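Long-range contacts in invasion protein InvA (Salmonella enterica, PDB 2X49), which takes part in invasion of intestinal epithelial cells as an export apparatus component of the type III secretion system, seen here as its C-terminal domain: residues 164-168 and 198-202; 184-189 and 217-221. The contacts are given in a common frame with arbitrary orientation. Residue numbers count along the deposited sequence, not the author numbering.

Contact 1 of 2, residues 164-168 and 198-202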
loop_
_atom_site.group_PDB
_atom_site.type_symbol
_atom_site.label_atom_id
_atom_site.label_comp_id
_atom_site.label_asym_id
_atom_site.label_seq_id
_atom_site.Cartn_x
_atom_site.Cartn_y
_atom_site.Cartn_z
ATOM N N LEU A 164 8.512 28.774 2.838
ATOM C CA LEU A 164 7.823 27.762 2.071
ATOM C C LEU A 164 6.456 27.468 2.709
ATOM O O LEU A 164 5.434 27.401 2.049
ATOM C CB LEU A 164 8.683 26.491 1.955
ATOM C CG LEU A 164 8.029 25.299 1.297
ATOM C CD1 LEU A 164 7.530 25.563 -0.108
ATOM C CD2 LEU A 164 8.997 24.112 1.336
ATOM N N LEU A 165 6.456 27.369 4.015
ATOM C CA LEU A 165 5.215 27.070 4.740
ATOM C C LEU A 165 4.267 28.271 4.571
ATOM O O LEU A 165 3.085 28.116 4.316
ATOM C CB LEU A 165 5.468 26.803 6.233
ATOM C CG LEU A 165 4.253 26.274 7.017
ATOM C CD1 LEU A 165 3.768 25.000 6.394
ATOM C CD2 LEU A 165 4.555 26.058 8.472
ATOM N N LYS A 166 4.840 29.449 4.677
ATOM C CA LYS A 166 4.069 30.703 4.543
ATOM C C LYS A 166 3.287 30.677 3.239
ATOM O O LYS A 166 2.093 30.987 3.180
ATOM C CB LYS A 166 4.966 31.943 4.560
ATOM C CG LYS A 166 5.339 32.356 5.951
ATOM C CD LYS A 166 6.130 33.645 5.982
ATOM C CE LYS A 166 5.334 34.760 5.340
ATOM N NZ LYS A 166 3.981 34.860 5.947
ATOM N N GLU A 167 3.988 30.297 2.180
ATOM C CA GLU A 167 3.402 30.362 0.823
ATOM C C GLU A 167 2.314 29.335 0.635
ATOM O O GLU A 167 1.260 29.559 0.033
ATOM C CB GLU A 167 4.476 30.190 -0.255
ATOM C CG GLU A 167 3.961 30.335 -1.701
ATOM C CD GLU A 167 3.256 31.674 -2.048
ATOM O OE1 GLU A 167 3.422 32.692 -1.336
ATOM O OE2 GLU A 167 2.537 31.691 -3.085
ATOM N N VAL A 168 2.583 28.145 1.130
ATOM C CA VAL A 168 1.632 27.045 1.005
ATOM C C VAL A 168 0.326 27.387 1.686
ATOM O O VAL A 168 -0.756 27.163 1.122
ATOM C CB VAL A 168 2.201 25.726 1.528
ATOM C CG1 VAL A 168 1.099 24.656 1.535
ATOM C CG2 VAL A 168 3.324 25.291 0.590
ATOM N N MET A 198 5.434 19.830 0.014
ATOM C CA MET A 198 5.088 21.267 0.209
ATOM C C MET A 198 5.463 22.093 -0.994
ATOM O O MET A 198 4.715 23.010 -1.386
ATOM C CB MET A 198 5.640 21.819 1.506
ATOM C CG MET A 198 5.054 21.211 2.739
ATOM S SD MET A 198 3.335 21.682 2.955
ATOM C CE MET A 198 2.545 20.099 2.812
ATOM N N GLU A 199 6.602 21.801 -1.591
ATOM C CA GLU A 199 6.995 22.546 -2.811
ATOM C C GLU A 199 5.939 22.305 -3.911
ATOM O O GLU A 199 5.560 23.206 -4.670
ATOM C CB GLU A 199 8.388 22.165 -3.313
ATOM C CG GLU A 199 9.469 22.715 -2.460
ATOM C CD GLU A 199 10.861 22.204 -2.853
ATOM O OE1 GLU A 199 10.922 21.228 -3.656
ATOM O OE2 GLU A 199 11.870 22.767 -2.357
ATOM N N ALA A 200 5.441 21.088 -3.968
ATOM C CA ALA A 200 4.435 20.741 -4.992
ATOM C C ALA A 200 3.084 21.360 -4.698
ATOM O O ALA A 200 2.386 21.830 -5.598
ATOM C CB ALA A 200 4.313 19.186 -5.176
ATOM N N LEU A 201 2.790 21.519 -3.431
ATOM C CA LEU A 201 1.545 22.205 -3.041
ATOM C C LEU A 201 1.650 23.682 -3.370
ATOM O O LEU A 201 0.663 24.297 -3.809
ATOM C CB LEU A 201 1.216 22.014 -1.581
ATOM C CG LEU A 201 0.642 20.653 -1.236
ATOM C CD1 LEU A 201 0.730 20.380 0.281
ATOM C CD2 LEU A 201 -0.764 20.608 -1.694
ATOM N N ALA A 202 2.841 24.263 -3.193
ATOM C CA ALA A 202 3.021 25.715 -3.431
ATOM C C ALA A 202 2.807 26.002 -4.898
ATOM O O ALA A 202 2.350 27.110 -5.279
ATOM C CB ALA A 202 4.402 26.212 -2.999
HETATM O O HOH W 1 2.858 29.731 -4.827
#
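Apolar contacts carry most of this helix pair, and V168 is at their centre. Its CG1 meets M198 SD at 4.0 Å and L201 CB at 4.1 Å, while its CG2 lies 3.9 Å from A202 CB. One turn earlier, L164 places CD2 4.1 Å from M198 CB and 4.1 Å from E199 CG, with CD1 4.3 Å from A202 CB. V168 CG2 also abuts the carbonyl oxygen M198 O at 3.3 Å, a van der Waals contact with the backbone. The axes of these short segments cross at 41° and approach to 9.1 Å, and the CA atoms of V168 and A202 are just 4.8 Å apart, a closeness that the small side chain of A202 allows. The two segments belong to helices 162-169 and 194-204 of an all-helical part of the FHIPEP-family C-terminal domain; I177 of the intervening helix 174-185 touches both V168 and M198, and L154 and L157 of helix 147-158 pack on M198. Polar contact is indirect, since no hydrogen bond joins the segments directly. At the more open margin, E167 lays CG 4.3 Å from A202 CB, and a water donates to both E167 OE2 (2.6 Å) and A202 O (2.7 Å).

Contact 2 of 2, residues 184-189 and 217-221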
loop_
_atom_site.group_PDB
_atom_site.type_symbol
_atom_site.label_atom_id
_atom_site.label_comp_id
_atom_site.label_asym_id
_atom_site.label_seq_id
_atom_site.Cartn_x
_atom_site.Cartn_y
_atom_site.Cartn_z
ATOM N N LEU A 184 -2.530 10.396 0.010
ATOM C CA LEU A 184 -1.220 9.828 -0.430
ATOM C C LEU A 184 -0.951 8.523 0.347
ATOM O O LEU A 184 -0.783 7.462 -0.235
ATOM C CB LEU A 184 -0.077 10.817 -0.250
ATOM C CG LEU A 184 -0.159 12.033 -1.149
ATOM C CD1 LEU A 184 0.928 13.016 -0.694
ATOM C CD2 LEU A 184 -0.037 11.590 -2.619
ATOM N N LEU A 185 -1.067 8.606 1.662
ATOM C CA LEU A 185 -0.737 7.475 2.541
ATOM C C LEU A 185 -1.653 6.326 2.294
ATOM O O LEU A 185 -1.234 5.182 2.361
ATOM C CB LEU A 185 -0.789 7.901 4.014
ATOM C CG LEU A 185 0.296 8.854 4.491
ATOM C CD1 LEU A 185 -0.087 9.651 5.760
ATOM C CD2 LEU A 185 1.571 8.073 4.746
ATOM N N SER A 186 -2.925 6.619 1.967
ATOM C CA SER A 186 -3.945 5.556 1.855
ATOM C C SER A 186 -3.660 4.710 0.632
ATOM O O SER A 186 -4.222 3.612 0.495
ATOM C CB SER A 186 -5.408 6.091 1.798
ATOM O OG SER A 186 -5.622 6.781 0.588
ATOM N N GLU A 187 -2.826 5.250 -0.237
ATOM C CA GLU A 187 -2.397 4.564 -1.487
ATOM C C GLU A 187 -0.915 4.127 -1.415
ATOM O O GLU A 187 -0.233 3.840 -2.422
ATOM C CB GLU A 187 -2.680 5.420 -2.736
ATOM C CG GLU A 187 -4.196 5.516 -3.061
ATOM C CD GLU A 187 -4.461 6.004 -4.499
ATOM O OE1 GLU A 187 -4.945 7.161 -4.684
ATOM O OE2 GLU A 187 -4.151 5.284 -5.476
ATOM N N ARG A 188 -0.432 4.085 -0.196
ATOM C CA ARG A 188 0.902 3.546 0.143
ATOM C C ARG A 188 2.070 4.426 -0.316
ATOM O O ARG A 188 3.194 3.992 -0.600
ATOM C CB ARG A 188 1.007 2.092 -0.381
ATOM C CG ARG A 188 0.760 1.148 0.729
ATOM C CD ARG A 188 0.001 -0.127 0.344
ATOM N NE ARG A 188 0.870 -0.915 -0.433
ATOM C CZ ARG A 188 0.521 -1.911 -1.226
ATOM N NH1 ARG A 188 -0.740 -2.221 -1.445
ATOM N NH2 ARG A 188 1.484 -2.560 -1.848
ATOM N N VAL A 189 1.767 5.703 -0.455
ATOM C CA VAL A 189 2.793 6.731 -0.782
ATOM C C VAL A 189 3.288 7.396 0.497
ATOM O O VAL A 189 2.471 7.854 1.338
ATOM C CB VAL A 189 2.229 7.794 -1.730
ATOM C CG1 VAL A 189 3.297 8.842 -1.991
ATOM C CG2 VAL A 189 1.741 7.099 -2.995
ATOM N N HIS A 217 -1.859 15.707 -8.984
ATOM C CA HIS A 217 -0.729 16.536 -9.339
ATOM C C HIS A 217 0.444 16.337 -8.382
ATOM O O HIS A 217 1.624 16.339 -8.772
ATOM C CB HIS A 217 -1.099 18.024 -9.441
ATOM C CG HIS A 217 -2.014 18.351 -10.581
ATOM N ND1 HIS A 217 -1.650 18.190 -11.901
ATOM C CD2 HIS A 217 -3.262 18.886 -10.604
ATOM C CE1 HIS A 217 -2.648 18.560 -12.688
ATOM N NE2 HIS A 217 -3.629 19.010 -11.922
ATOM N N ILE A 218 0.097 16.203 -7.116
ATOM C CA ILE A 218 1.101 15.992 -6.057
ATOM C C ILE A 218 1.821 14.650 -6.298
ATOM O O ILE A 218 3.055 14.541 -6.261
ATOM C CB ILE A 218 0.542 16.080 -4.625
ATOM C CG1 ILE A 218 -0.132 17.445 -4.376
ATOM C CG2 ILE A 218 1.630 15.821 -3.606
ATOM C CD1 ILE A 218 0.657 18.617 -4.854
ATOM N N ARG A 219 1.024 13.656 -6.633
ATOM C CA ARG A 219 1.577 12.300 -6.936
ATOM C C ARG A 219 2.574 12.451 -8.052
ATOM O O ARG A 219 3.665 11.882 -8.076
ATOM C CB ARG A 219 0.502 11.309 -7.345
ATOM C CG ARG A 219 -0.332 10.785 -6.229
ATOM C CD ARG A 219 -1.285 9.773 -6.756
ATOM N NE ARG A 219 -0.648 8.592 -7.348
ATOM C CZ ARG A 219 -0.511 7.426 -6.710
ATOM N NH1 ARG A 219 -0.997 7.276 -5.457
ATOM N NH2 ARG A 219 0.088 6.402 -7.331
ATOM N N GLY A 220 2.184 13.230 -9.042
ATOM C CA GLY A 220 3.088 13.456 -10.188
ATOM C C GLY A 220 4.438 14.086 -9.799
ATOM O O GLY A 220 5.523 13.747 -10.299
ATOM N N ALA A 221 4.346 15.045 -8.909
ATOM C CA ALA A 221 5.528 15.765 -8.445
ATOM C C ALA A 221 6.446 14.808 -7.707
ATOM O O ALA A 221 7.664 14.921 -7.721
ATOM C CB ALA A 221 5.166 16.958 -7.525
HETATM O O HOH W 2 -0.288 4.342 -5.135
HETATM O O HOH W 3 -2.869 8.849 -3.736
#
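A Schellman motif closes helix 174-185 here, and the turn it makes receives the side chain of R219 from helix 211-221. L184 begins the contact: its CD1 lies 4.1 Å from I218 CG2, and its CD2 packs at 3.7 Å on CG of R219, the aliphatic part of that long side chain. L184 O also accepts the backbone bond from V189 N (3.1 Å) that defines the motif, together with R188 N to L185 O at 2.9 Å. The residues L185 to R188 form a type I turn, and it brings E187 round to face R219. CB of E187 sits near the guanidinium plane, at its edge, 3.7 Å from R219 NH1. The carboxylate adds a long salt bridge, E187 OE2 to R219 NH1 at 3.7 Å; because the oxygen lies well out of the guanidinium plane, this is attraction of charges without an aligned N-H. Two waters complete the join: one accepts from R219 NH1 (3.0 Å) and donates weakly to E187 OE1 (2.8 Å), and the other accepts from R219 NH2 at 3.0 Å while donating to E187 O at 2.8 Å. Stronger partners lie beyond the two segments: E187 OE2 pairs with R299, and R219 NE with E320. R188 takes the C-prime position with a positive phi of 71°, and its side chain leads off to a salt bridge with E314. V189 then turns back toward helix 211-221, its CG2 3.7 Å from R219 NH1.

Along the chain the two contacts interlock: 164-168 comes first, then 184-189, 198-202 and 217-221, so the segments alternate. Helices 162-169, 194-204 and 211-221 and the C-terminal end of helix 174-185, with the turn that follows it, carry them. The centres are 16 Å apart, on the same side of the chain's centre; contact 1 is peripheral, 26 Å from it, and contact 2 lies deeper, at 11 Å. They meet directly through the helices 194-204 and 211-221, where A200 CB is 3.3 Å from A221 CB and I218 CD1 is 3.9 Å from L201 N. Together the two contacts and this junction pack four consecutive helices against one another in the C-terminal, cytoplasmic part of this export protein.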